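Side-chain contacts in thioredoxin-like protein (Klebsiella pneumoniae subsp. pneumoniae MGH 78578, PDB 3TY1), which is of unestablished function but probably binds carbohydrate and may act as an aldose 1-epimerase: residues L51-K56 and Y157-R162; K302-D305 and G310-T313; R329-V334 and T379-E384. All coordinates share one frame; numbering follows the deposited sequence.

Contacts 1 and 2 are buried and lie within the beta framework, whereas contact 3 is on the surface; no two of them touch. Contact 1 packs two strands of different sheets face to face through aliphatic groups alone. Contact 2 joins neighbouring strands of a single hairpin, so backbone hydrogen bonds dominate, with an asparagine amide added at the turn end. In contact 3 a helix end meets the C-terminal tail, and a single amide-to-carbonyl hydrogen bond crosses, with small apolar touches beside it. Strand 311-318 of contact 2 is followed in the chain by helix 325-330 of contact 3, yet the centres of contacts 2 and 3 lie about 24 Å apart; contacts 1 and 3 are on opposite sides of the chain's centre.

Contact 1 (L51-K56 and Y157-R162); sequences LTIHSK and YEIRIR. With SO4 (sulfate ion), chain I.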
ATOM      1  N   LEU A  51      -5.477 -20.891   4.389  1.00 25.90           N
ATOM      2  CA  LEU A  51      -5.304 -22.277   3.989  1.00 25.06           C
ATOM      3  C   LEU A  51      -5.440 -23.083   5.270  1.00 25.94           C
ATOM      4  O   LEU A  51      -4.712 -22.833   6.246  1.00 25.37           O
ATOM      5  CB  LEU A  51      -3.958 -22.463   3.294  1.00 26.05           C
ATOM      6  CG  LEU A  51      -3.487 -23.850   2.890  1.00 27.10           C
ATOM      7  CD1 LEU A  51      -4.452 -24.508   1.951  1.00 25.11           C
ATOM      8  CD2 LEU A  51      -2.047 -23.710   2.212  1.00 26.62           C
ATOM      9  N   THR A  52      -6.372 -24.026   5.269  1.00 24.29           N
ATOM     10  CA  THR A  52      -6.739 -24.754   6.454  1.00 26.17           C
ATOM     11  C   THR A  52      -6.687 -26.264   6.270  1.00 26.95           C
ATOM     12  O   THR A  52      -7.243 -26.799   5.302  1.00 27.68           O
ATOM     13  CB  THR A  52      -8.192 -24.389   6.853  1.00 28.59           C
ATOM     14  OG1 THR A  52      -8.330 -22.946   6.946  1.00 26.95           O
ATOM     15  CG2 THR A  52      -8.536 -25.057   8.196  1.00 27.54           C
ATOM     16  N   ILE A  53      -6.068 -26.955   7.215  1.00 27.38           N
ATOM     17  CA  ILE A  53      -6.207 -28.393   7.341  1.00 25.38           C
ATOM     18  C   ILE A  53      -7.357 -28.637   8.335  1.00 28.17           C
ATOM     19  O   ILE A  53      -7.238 -28.280   9.505  1.00 25.71           O
ATOM     20  CB  ILE A  53      -4.963 -29.067   7.916  1.00 24.61           C
ATOM     21  CG1 ILE A  53      -3.761 -28.839   6.981  1.00 28.02           C
ATOM     22  CG2 ILE A  53      -5.301 -30.599   8.166  1.00 25.91           C
ATOM     23  CD1 ILE A  53      -2.367 -29.265   7.603  1.00 30.31           C
ATOM     24  N   HIS A  54      -8.464 -29.203   7.860  1.00 26.74           N
ATOM     25  CA  HIS A  54      -9.599 -29.519   8.731  1.00 30.65           C
ATOM     26  C   HIS A  54      -9.507 -30.989   9.112  1.00 34.16           C
ATOM     27  O   HIS A  54      -9.460 -31.845   8.241  1.00 35.76           O
ATOM     28  CB  HIS A  54     -10.936 -29.335   8.024  1.00 34.10           C
ATOM     29  CG  HIS A  54     -11.231 -27.934   7.580  1.00 37.89           C
ATOM     30  ND1 HIS A  54     -11.895 -27.019   8.382  1.00 38.66           N
ATOM     31  CD2 HIS A  54     -11.004 -27.303   6.393  1.00 42.85           C
ATOM     32  CE1 HIS A  54     -12.053 -25.886   7.712  1.00 39.71           C
ATOM     33  NE2 HIS A  54     -11.526 -26.028   6.502  1.00 35.87           N
ATOM     34  N   SER A  55      -9.505 -31.289  10.399  1.00 38.31           N
ATOM     35  CA  SER A  55      -9.472 -32.662  10.882  0.50 41.49           C
ATOM     36  C   SER A  55     -10.799 -33.037  11.535  1.00 46.39           C
ATOM     37  O   SER A  55     -11.429 -32.195  12.201  1.00 47.76           O
ATOM     38  CB  SER A  55      -8.363 -32.789  11.891  0.50 42.73           C
ATOM     39  OG  SER A  55      -7.105 -32.736  11.252  0.50 31.33           O
ATOM     40  N   LYS A  56     -11.214 -34.290  11.382  1.00 50.22           N
ATOM     41  CA  LYS A  56     -12.397 -34.729  12.106  1.00 54.43           C
ATOM     42  C   LYS A  56     -12.048 -34.874  13.608  1.00 53.66           C
ATOM     43  O   LYS A  56     -12.725 -34.266  14.435  1.00 60.43           O
ATOM     44  CB  LYS A  56     -12.984 -36.027  11.536  1.00 58.22           C
ATOM     45  CG  LYS A  56     -14.363 -36.382  12.150  1.00 67.63           C
ATOM     46  CD  LYS A  56     -15.156 -37.400  11.312  1.00 78.24           C
ATOM     47  CE  LYS A  56     -14.419 -38.732  11.175  1.00 81.38           C
ATOM     48  NZ  LYS A  56     -15.207 -39.769  10.456  1.00 83.60           N
ATOM     49  N   TYR A 157      -0.331 -40.791   6.277  1.00 28.66           N
ATOM     50  CA  TYR A 157      -0.870 -39.657   5.480  1.00 30.58           C
ATOM     51  C   TYR A 157      -0.424 -38.289   5.950  1.00 28.60           C
ATOM     52  O   TYR A 157      -1.206 -37.343   6.028  1.00 30.08           O
ATOM     53  CB  TYR A 157      -2.413 -39.729   5.378  1.00 32.23           C
ATOM     54  CG  TYR A 157      -2.900 -41.032   4.779  1.00 26.50           C
ATOM     55  CD1 TYR A 157      -2.749 -41.295   3.420  1.00 35.17           C
ATOM     56  CD2 TYR A 157      -3.502 -42.011   5.575  1.00 34.18           C
ATOM     57  CE1 TYR A 157      -3.223 -42.489   2.869  1.00 43.79           C
ATOM     58  CE2 TYR A 157      -3.965 -43.195   5.037  1.00 34.12           C
ATOM     59  CZ  TYR A 157      -3.823 -43.441   3.697  1.00 43.09           C
ATOM     60  OH  TYR A 157      -4.299 -44.630   3.182  1.00 49.59           O
ATOM     61  N   GLU A 158       0.873 -38.184   6.246  1.00 28.32           N
ATOM     62  CA  GLU A 158       1.453 -36.931   6.652  1.00 28.67           C
ATOM     63  C   GLU A 158       1.214 -35.850   5.577  1.00 27.30           C
ATOM     64  O   GLU A 158       1.428 -36.081   4.412  1.00 27.55           O
ATOM     65  CB  GLU A 158       2.956 -37.083   6.888  1.00 32.20           C
ATOM     66  CG  GLU A 158       3.605 -35.847   7.481  1.00 34.40           C
ATOM     67  CD  GLU A 158       5.143 -35.942   7.598  1.00 34.97           C
ATOM     68  OE1 GLU A 158       5.768 -36.696   6.863  1.00 52.86           O
ATOM     69  OE2 GLU A 158       5.728 -35.195   8.385  1.00 38.79           O
ATOM     70  N   ILE A 159       0.797 -34.674   6.043  1.00 27.53           N
ATOM     71  CA  ILE A 159       0.518 -33.518   5.233  1.00 27.19           C
ATOM     72  C   ILE A 159       1.673 -32.544   5.444  1.00 26.09           C
ATOM     73  O   ILE A 159       2.096 -32.336   6.570  1.00 26.53           O
ATOM     74  CB  ILE A 159      -0.787 -32.852   5.677  1.00 26.11           C
ATOM     75  CG1 ILE A 159      -1.967 -33.846   5.532  1.00 26.78           C
ATOM     76  CG2 ILE A 159      -1.045 -31.496   4.889  1.00 25.39           C
ATOM     77  CD1 ILE A 159      -3.252 -33.341   6.298  1.00 25.96           C
ATOM     78  N   ARG A 160       2.171 -31.962   4.356  1.00 27.22           N
ATOM     79  CA  ARG A 160       3.149 -30.910   4.439  1.00 28.49           C
ATOM     80  C   ARG A 160       2.665 -29.729   3.634  1.00 28.98           C
ATOM     81  O   ARG A 160       2.189 -29.893   2.503  1.00 29.67           O
ATOM     82  CB  ARG A 160       4.514 -31.370   3.908  1.00 30.48           C
ATOM     83  CG  ARG A 160       5.026 -32.574   4.639  1.00 31.80           C
ATOM     84  CD  ARG A 160       6.462 -32.910   4.304  1.00 39.70           C
ATOM     85  NE  ARG A 160       6.878 -34.102   5.036  1.00 39.30           N
ATOM     86  CZ  ARG A 160       8.114 -34.605   5.056  1.00 45.04           C
ATOM     87  NH1 ARG A 160       9.088 -34.040   4.374  1.00 40.58           N
ATOM     88  NH2 ARG A 160       8.376 -35.685   5.791  1.00 44.35           N
ATOM     89  N   ILE A 161       2.797 -28.554   4.210  1.00 27.30           N
ATOM     90  CA  ILE A 161       2.388 -27.329   3.550  1.00 26.98           C
ATOM     91  C   ILE A 161       3.609 -26.429   3.509  1.00 28.62           C
ATOM     92  O   ILE A 161       4.114 -25.997   4.560  1.00 28.03           O
ATOM     93  CB  ILE A 161       1.215 -26.686   4.249  1.00 25.69           C
ATOM     94  CG1 ILE A 161      -0.008 -27.596   4.167  1.00 28.87           C
ATOM     95  CG2 ILE A 161       0.912 -25.297   3.587  1.00 28.04           C
ATOM     96  CD1 ILE A 161      -1.226 -27.026   4.833  1.00 36.98           C
ATOM     97  N   ARG A 162       4.067 -26.143   2.296  1.00 28.12           N
ATOM     98  CA  ARG A 162       5.259 -25.310   2.081  1.00 28.72           C
ATOM     99  C   ARG A 162       4.875 -23.976   1.471  1.00 27.92           C
ATOM    100  O   ARG A 162       3.980 -23.913   0.641  1.00 29.17           O
ATOM    101  CB  ARG A 162       6.264 -25.990   1.123  1.00 28.25           C
ATOM    102  CG  ARG A 162       6.950 -27.187   1.684  1.00 40.31           C
ATOM    103  CD  ARG A 162       7.970 -27.796   0.712  1.00 42.15           C
ATOM    104  NE  ARG A 162       7.311 -28.500  -0.364  1.00 39.93           N
ATOM    105  CZ  ARG A 162       6.829 -29.739  -0.291  1.00 37.00           C
ATOM    106  NH1 ARG A 162       6.935 -30.475   0.820  1.00 40.86           N
ATOM    107  NH2 ARG A 162       6.226 -30.250  -1.357  1.00 42.80           N
TER
HETATM  108  S   SO4 I 509      12.192 -35.896   5.639  1.00 74.79           S
HETATM  109  O1  SO4 I 509      11.509 -36.363   6.846  1.00 78.63           O
HETATM  110  O2  SO4 I 509      13.503 -36.529   5.576  1.00 86.35           O
HETATM  111  O3  SO4 I 509      11.442 -36.309   4.465  1.00 65.63           O
HETATM  112  O4  SO4 I 509      12.447 -34.465   5.686  1.00 71.04           O
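Leu51 and Ile53 face Ile161 and Ile159 across two strands whose axes run nearly antiparallel, at 168°, and come no closer than 10.0 Å. That spacing is too wide for backbone pairing, and no hydrogen bond crosses; the gap is filled by aliphatic branches. Leu51 and Ile161 meet tip to tip, CD2 of Leu51 lying 3.6 Å from CG2 of Ile161. Ile53 serves two partners. Its CD1 touches CG2 of Ile159 at 3.8 Å, while its CG2 approaches CD1 of Ile159, so the two isoleucines meet tip to tip through two pairs of methyls. Against Ile161 the same residue runs alongside, the two pointing opposite ways, with CD1 of Ile53 3.7 Å from CD1 of Ile161. Such packing of facing sheets builds the supersandwich of the galactose mutarotase clan: strand 49-55 belongs to a six-stranded antiparallel sheet and strand 159-169 to the large ten-stranded one. Ile35 packs on Ile159 and Met69 on Ile161.

On the other face of this strand, Arg160 and Arg162 turn away from the facing sheet. Arg160, extended from CG to NE, sends NH2 to OE1 of Glu158 in a 3.0 Å salt bridge lying close to the guanidinium plane. A sulfate ion, probably carried over from the crystallisation solution, sits at the edge of the same group, its O3 accepting a hydrogen bond from NH1 of Arg160 at 3.3 Å.

Contact 2 (K302-D305 and G310-T313); sequences KNTD and GYVT
Asn303 and Val312 form a hydrogen-bonded pair close to the turn of a beta hairpin made by strands 297-304 and 311-318. Asn303 N lies nearly in line with the Val312 C=O, 2.9 Å from O, but its N-H is bent off that line (138° at hydrogen). The return bond, from Val312 N to Asn303 O at 3.0 Å, is straighter at hydrogen (166°) but comes from above the carbonyl plane. On the same face of the sheet, CB of Asn303 rests against CG1 of Val312.

The Asn303 side chain adds a third link toward the turn. With CG anti to the backbone N (chi1 -161°), its amide swings along the hairpin and ND2 donates to Gly310 O at 2.9 Å. This acceptor lies in the amide plane, although the donor stands above the Gly310 carbonyl plane; Asp305 N adds a weak bond to the same oxygen. Thr304, the centre of an inverse gamma turn, bends the first strand at its exit.

On the other face, Thr304 and Tyr311 form a non-hydrogen-bonded pair. The threonine CB lies 3.6 Å from CE1 of Tyr311, and the two side chains cross obliquely. Tyr311 OH is anchored on the carbonyl of Gln250. Lys302, also on this face, gives NZ to the carbonyls of Trp246 and Thr248 and makes a cation-pi contact with Tyr249.

The turn end also abuts the second subunit. There Lys171 of that subunit binds OD1 of Asn303, so both ends of the amide are engaged and its orientation is fixed. Tyr202 of the second subunit takes up Asp305 through a hydrogen bond between its OH and OD1 of Asp305.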
ATOM      1  N   LYS A 302       4.198 -11.560  28.631  1.00 31.83           N
ATOM      2  CA  LYS A 302       3.048 -11.776  29.512  1.00 31.44           C
ATOM      3  C   LYS A 302       2.131 -10.577  29.316  1.00 32.47           C
ATOM      4  O   LYS A 302       2.324  -9.536  29.916  1.00 34.88           O
ATOM      5  CB  LYS A 302       3.459 -11.895  30.973  1.00 32.91           C
ATOM      6  CG  LYS A 302       4.516 -12.973  31.199  1.00 33.43           C
ATOM      7  CD  LYS A 302       4.858 -13.133  32.705  1.00 40.72           C
ATOM      8  CE  LYS A 302       3.896 -14.040  33.435  1.00 37.12           C
ATOM      9  NZ  LYS A 302       4.459 -14.472  34.777  1.00 40.38           N
ATOM     10  N   ASN A 303       1.134 -10.746  28.468  1.00 31.61           N
ATOM     11  CA  ASN A 303       0.216  -9.655  28.113  1.00 30.71           C
ATOM     12  C   ASN A 303      -1.127  -9.963  28.752  1.00 31.89           C
ATOM     13  O   ASN A 303      -2.121 -10.203  28.051  1.00 30.40           O
ATOM     14  CB  ASN A 303       0.160  -9.509  26.580  1.00 30.55           C
ATOM     15  CG  ASN A 303      -0.375  -8.145  26.128  1.00 33.48           C
ATOM     16  OD1 ASN A 303       0.393  -7.272  25.780  1.00 34.97           O
ATOM     17  ND2 ASN A 303      -1.696  -7.954  26.179  1.00 29.46           N
ATOM     18  N   THR A 304      -1.146  -9.943  30.090  1.00 30.95           N
ATOM     19  CA  THR A 304      -2.335 -10.333  30.852  1.00 33.83           C
ATOM     20  C   THR A 304      -3.222  -9.125  31.163  1.00 33.87           C
ATOM     21  O   THR A 304      -3.612  -8.890  32.307  1.00 35.01           O
ATOM     22  CB  THR A 304      -1.957 -11.138  32.093  1.00 36.06           C
ATOM     23  OG1 THR A 304      -0.970 -10.404  32.830  1.00 32.57           O
ATOM     24  CG2 THR A 304      -1.399 -12.496  31.649  1.00 33.83           C
ATOM     25  N   ASP A 305      -3.589  -8.393  30.103  1.00 32.88           N
ATOM     26  CA  ASP A 305      -4.459  -7.230  30.215  1.00 32.19           C
ATOM     27  C   ASP A 305      -5.928  -7.740  30.082  1.00 35.51           C
ATOM     28  O   ASP A 305      -6.206  -8.936  30.295  1.00 34.11           O
ATOM     29  CB  ASP A 305      -4.060  -6.152  29.161  1.00 31.59           C
ATOM     30  CG  ASP A 305      -4.459  -4.718  29.578  1.00 34.94           C
ATOM     31  OD1 ASP A 305      -5.625  -4.377  29.429  1.00 34.26           O
ATOM     32  OD2 ASP A 305      -3.620  -3.939  30.078  1.00 35.65           O
ATOM     33  N   GLY A 310      -6.384  -7.568  25.074  1.00 32.74           N
ATOM     34  CA  GLY A 310      -5.431  -8.630  24.725  1.00 31.33           C
ATOM     35  C   GLY A 310      -5.044  -9.376  25.985  1.00 31.44           C
ATOM     36  O   GLY A 310      -4.426  -8.805  26.885  1.00 34.30           O
ATOM     37  N   TYR A 311      -5.549 -10.604  26.104  1.00 29.94           N
ATOM     38  CA  TYR A 311      -5.191 -11.504  27.219  1.00 29.55           C
ATOM     39  C   TYR A 311      -4.479 -12.673  26.547  1.00 25.26           C
ATOM     40  O   TYR A 311      -5.106 -13.577  25.994  1.00 27.06           O
ATOM     41  CB  TYR A 311      -6.423 -11.935  28.005  1.00 29.97           C
ATOM     42  CG  TYR A 311      -6.078 -12.767  29.238  1.00 32.65           C
ATOM     43  CD1 TYR A 311      -5.352 -12.207  30.285  1.00 28.31           C
ATOM     44  CD2 TYR A 311      -6.423 -14.109  29.313  1.00 28.86           C
ATOM     45  CE1 TYR A 311      -5.025 -12.955  31.431  1.00 33.18           C
ATOM     46  CE2 TYR A 311      -6.107 -14.892  30.469  1.00 33.41           C
ATOM     47  CZ  TYR A 311      -5.385 -14.307  31.513  1.00 31.17           C
ATOM     48  OH  TYR A 311      -5.029 -15.029  32.625  1.00 34.65           O
ATOM     49  N   VAL A 312      -3.153 -12.602  26.536  1.00 26.26           N
ATOM     50  CA  VAL A 312      -2.365 -13.505  25.748  1.00 27.86           C
ATOM     51  C   VAL A 312      -0.927 -13.560  26.265  1.00 30.06           C
ATOM     52  O   VAL A 312      -0.439 -12.615  26.898  1.00 28.93           O
ATOM     53  CB  VAL A 312      -2.394 -13.025  24.233  1.00 28.32           C
ATOM     54  CG1 VAL A 312      -1.942 -11.584  24.115  1.00 24.82           C
ATOM     55  CG2 VAL A 312      -1.615 -13.955  23.307  1.00 27.43           C
ATOM     56  N   THR A 313      -0.272 -14.688  26.018  1.00 29.08           N
ATOM     57  CA  THR A 313       1.139 -14.808  26.303  1.00 29.67           C
ATOM     58  C   THR A 313       1.874 -15.276  25.069  1.00 28.53           C
ATOM     59  O   THR A 313       1.381 -16.101  24.277  1.00 29.06           O
ATOM     60  CB  THR A 313       1.428 -15.776  27.518  1.00 30.39           C
ATOM     61  OG1 THR A 313       2.837 -15.748  27.843  1.00 30.90           O
ATOM     62  CG2 THR A 313       1.016 -17.192  27.195  1.00 29.23           C
TER

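Contact 3 (R329-V334 and T379-E384); sequences RKQKRV and TPIAKE
Gln331 and Ile381 make a small surface contact between the end of helix 325-330 and the C-terminal tail that follows strand 375-376. The helix closes in a Schellman motif: Lys332, with positive phi, is the C-prime residue, its N bonding to Arg329 O while Arg333 N returns to Glu328 O. Gln331, the first residue to leave helical geometry, has its CB directed toward the tail.

Extended beyond CG, the glutamine places its amide against the backbone of the tail. NE2 of Gln331 donates to Ile381 O at 2.7 Å, and the bond is almost straight, with 171° at hydrogen. The accepting oxygen lies in the plane of the amide, though the donor is tilted 33° from the plane of the Ile381 carbonyl. Beside this bond, the methyl CB of Ala382 packs 3.6 Å from the same NE2. Ala382 also touches Ile327, which brings the tail against the body of the helix.

Arg333 braces the amide from its other end. Its chain is bent at chi3 (-70°), which turns the guanidinium back toward Gln331, and NH2 of Arg333 reaches OE1 of Gln331 at 2.8 Å. The oxygen lies at the edge of the guanidinium, close to its plane, and NH1 of Arg333 adds a weak bond to it. With OE1 accepting and NE2 donating, the amide is held against rotation. Glu328 gives NH2 of Arg333 a second partner through a salt bridge, and Tyr321 packs against both Arg333 and Ile381. The isoleucine also comes up to the guanidinium, crossing it obliquely with CD1 of Ile381 4.0 Å from NH1 of Arg333.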
ATOM      1  N   ARG A 329      22.376  -5.627  17.441  1.00 44.48           N
ATOM      2  CA  ARG A 329      23.708  -5.573  16.811  1.00 49.18           C
ATOM      3  C   ARG A 329      24.801  -5.303  17.853  1.00 51.36           C
ATOM      4  O   ARG A 329      25.833  -5.995  17.890  1.00 53.12           O
ATOM      5  CB  ARG A 329      23.781  -4.459  15.771  1.00 50.82           C
ATOM      6  CG  ARG A 329      23.054  -4.750  14.471  1.00 49.71           C
ATOM      7  CD  ARG A 329      22.831  -3.449  13.748  1.00 51.01           C
ATOM      8  NE  ARG A 329      22.100  -3.604  12.505  1.00 48.60           N
ATOM      9  CZ  ARG A 329      21.700  -2.595  11.733  1.00 51.36           C
ATOM     10  NH1 ARG A 329      21.956  -1.319  12.050  1.00 53.31           N
ATOM     11  NH2 ARG A 329      21.018  -2.864  10.629  1.00 50.17           N
ATOM     12  N   LYS A 330      24.561  -4.283  18.681  1.00 52.75           N
ATOM     13  CA  LYS A 330      25.509  -3.846  19.721  1.00 56.36           C
ATOM     14  C   LYS A 330      25.835  -5.022  20.625  1.00 55.04           C
ATOM     15  O   LYS A 330      26.981  -5.297  20.873  1.00 53.57           O
ATOM     16  CB  LYS A 330      24.914  -2.696  20.553  1.00 57.00           C
ATOM     17  CG  LYS A 330      25.900  -1.906  21.423  1.00 67.11           C
ATOM     18  CD  LYS A 330      26.498  -0.715  20.648  1.00 80.25           C
ATOM     19  CE  LYS A 330      27.434   0.146  21.511  1.00 82.63           C
ATOM     20  NZ  LYS A 330      28.551  -0.660  22.035  1.00 85.06           N
ATOM     21  N   GLN A 331      24.817  -5.760  21.062  1.00 51.41           N
ATOM     22  CA  GLN A 331      25.022  -6.912  21.940  1.00 52.29           C
ATOM     23  C   GLN A 331      25.324  -8.238  21.196  1.00 52.69           C
ATOM     24  O   GLN A 331      25.303  -9.293  21.811  1.00 50.90           O
ATOM     25  CB  GLN A 331      23.870  -7.040  22.944  1.00 51.62           C
ATOM     26  CG  GLN A 331      23.645  -5.726  23.693  1.00 55.89           C
ATOM     27  CD  GLN A 331      22.755  -5.863  24.895  1.00 56.02           C
ATOM     28  OE1 GLN A 331      21.922  -6.759  24.976  1.00 53.76           O
ATOM     29  NE2 GLN A 331      22.936  -4.968  25.856  1.00 56.82           N
ATOM     30  N   LYS A 332      25.617  -8.161  19.892  1.00 52.94           N
ATOM     31  CA  LYS A 332      26.154  -9.275  19.094  1.00 53.81           C
ATOM     32  C   LYS A 332      25.246 -10.487  18.919  1.00 52.43           C
ATOM     33  O   LYS A 332      25.735 -11.600  18.774  1.00 49.33           O
ATOM     34  CB  LYS A 332      27.518  -9.743  19.658  1.00 58.42           C
ATOM     35  CG  LYS A 332      28.525  -8.661  19.912  1.00 67.64           C
ATOM     36  CD  LYS A 332      28.875  -7.872  18.665  1.00 77.11           C
ATOM     37  CE  LYS A 332      30.234  -7.156  18.850  1.00 86.27           C
ATOM     38  NZ  LYS A 332      30.408  -6.041  17.872  1.00 88.01           N
ATOM     39  N   ARG A 333      23.931 -10.297  18.955  1.00 46.86           N
ATOM     40  CA  ARG A 333      23.005 -11.403  18.704  1.00 47.91           C
ATOM     41  C   ARG A 333      22.538 -11.485  17.235  1.00 48.35           C
ATOM     42  O   ARG A 333      21.992 -12.517  16.839  1.00 44.79           O
ATOM     43  CB  ARG A 333      21.824 -11.339  19.666  1.00 45.26           C
ATOM     44  CG  ARG A 333      22.205 -11.701  21.094  1.00 47.55           C
ATOM     45  CD  ARG A 333      20.967 -11.676  21.982  1.00 44.38           C
ATOM     46  NE  ARG A 333      20.474 -10.313  22.191  1.00 46.15           N
ATOM     47  CZ  ARG A 333      20.904  -9.491  23.148  1.00 51.64           C
ATOM     48  NH1 ARG A 333      21.822  -9.887  24.030  1.00 52.39           N
ATOM     49  NH2 ARG A 333      20.404  -8.266  23.242  1.00 43.12           N
ATOM     50  N   VAL A 334      22.769 -10.435  16.431  1.00 48.03           N
ATOM     51  CA  VAL A 334      22.424 -10.486  15.010  1.00 49.91           C
ATOM     52  C   VAL A 334      23.351 -11.512  14.326  1.00 53.52           C
ATOM     53  O   VAL A 334      24.552 -11.384  14.373  1.00 55.37           O
ATOM     54  CB  VAL A 334      22.527  -9.107  14.345  1.00 49.95           C
ATOM     55  CG1 VAL A 334      22.305  -9.212  12.845  1.00 45.69           C
ATOM     56  CG2 VAL A 334      21.511  -8.176  14.970  1.00 47.78           C
ATOM     57  N   THR A 379      18.523  -6.640  36.705  1.00 56.68           N
ATOM     58  CA  THR A 379      18.902  -5.592  35.769  1.00 57.35           C
ATOM     59  C   THR A 379      18.588  -6.010  34.338  1.00 55.68           C
ATOM     60  O   THR A 379      19.053  -7.062  33.902  1.00 57.36           O
ATOM     61  CB  THR A 379      20.394  -5.270  35.857  1.00 59.97           C
ATOM     62  OG1 THR A 379      20.708  -5.002  37.216  1.00 62.72           O
ATOM     63  CG2 THR A 379      20.758  -4.047  35.014  1.00 61.13           C
ATOM     64  N   PRO A 380      17.810  -5.185  33.601  1.00 52.96           N
ATOM     65  CA  PRO A 380      17.599  -5.447  32.172  1.00 51.28           C
ATOM     66  C   PRO A 380      18.930  -5.480  31.432  1.00 52.29           C
ATOM     67  O   PRO A 380      19.837  -4.727  31.793  1.00 54.39           O
ATOM     68  CB  PRO A 380      16.771  -4.235  31.710  1.00 49.41           C
ATOM     69  CG  PRO A 380      16.131  -3.722  32.927  1.00 50.17           C
ATOM     70  CD  PRO A 380      17.096  -3.967  34.038  1.00 51.53           C
ATOM     71  N   ILE A 381      19.052  -6.349  30.429  1.00 50.03           N
ATOM     72  CA  ILE A 381      20.298  -6.482  29.661  1.00 51.45           C
ATOM     73  C   ILE A 381      20.534  -5.321  28.682  1.00 52.28           C
ATOM     74  O   ILE A 381      21.657  -5.127  28.221  1.00 50.72           O
ATOM     75  CB  ILE A 381      20.411  -7.861  28.945  1.00 51.51           C
ATOM     76  CG1 ILE A 381      19.401  -8.032  27.820  1.00 50.21           C
ATOM     77  CG2 ILE A 381      20.257  -9.022  29.940  1.00 53.30           C
ATOM     78  CD1 ILE A 381      19.482  -9.412  27.221  1.00 45.98           C
ATOM     79  N   ALA A 382      19.483  -4.541  28.372  1.00 50.49           N
ATOM     80  CA  ALA A 382      19.610  -3.388  27.487  1.00 52.34           C
ATOM     81  C   ALA A 382      18.548  -2.354  27.820  1.00 53.62           C
ATOM     82  O   ALA A 382      17.636  -2.651  28.568  1.00 54.75           O
ATOM     83  CB  ALA A 382      19.515  -3.817  26.042  1.00 48.73           C
ATOM     84  N   LYS A 383      18.690  -1.140  27.293  1.00 58.69           N
ATOM     85  CA  LYS A 383      17.713  -0.034  27.506  1.00 58.58           C
ATOM     86  C   LYS A 383      17.392   0.541  26.143  1.00 58.97           C
ATOM     87  O   LYS A 383      18.294   0.968  25.449  1.00 57.53           O
ATOM     88  CB  LYS A 383      18.292   1.068  28.416  1.00 62.53           C
ATOM     89  N   GLU A 384      16.119   0.527  25.740  1.00 59.43           N
ATOM     90  CA  GLU A 384      15.735   1.063  24.418  1.00 63.61           C
ATOM     91  C   GLU A 384      15.252   2.513  24.547  1.00 67.53           C
ATOM     92  O   GLU A 384      15.657   3.241  25.455  1.00 69.02           O
ATOM     93  CB  GLU A 384      14.714   0.147  23.689  1.00 61.69           C
ATOM     94  CG  GLU A 384      13.496  -0.273  24.494  1.00 63.91           C
ATOM     95  CD  GLU A 384      12.386  -0.891  23.640  1.00 62.50           C
ATOM     96  OE1 GLU A 384      12.595  -1.977  23.071  1.00 54.98           O
ATOM     97  OE2 GLU A 384      11.290  -0.300  23.562  1.00 72.68           O
ATOM     98  OXT GLU A 384      14.457   3.024  23.761  1.00 71.91           O
TER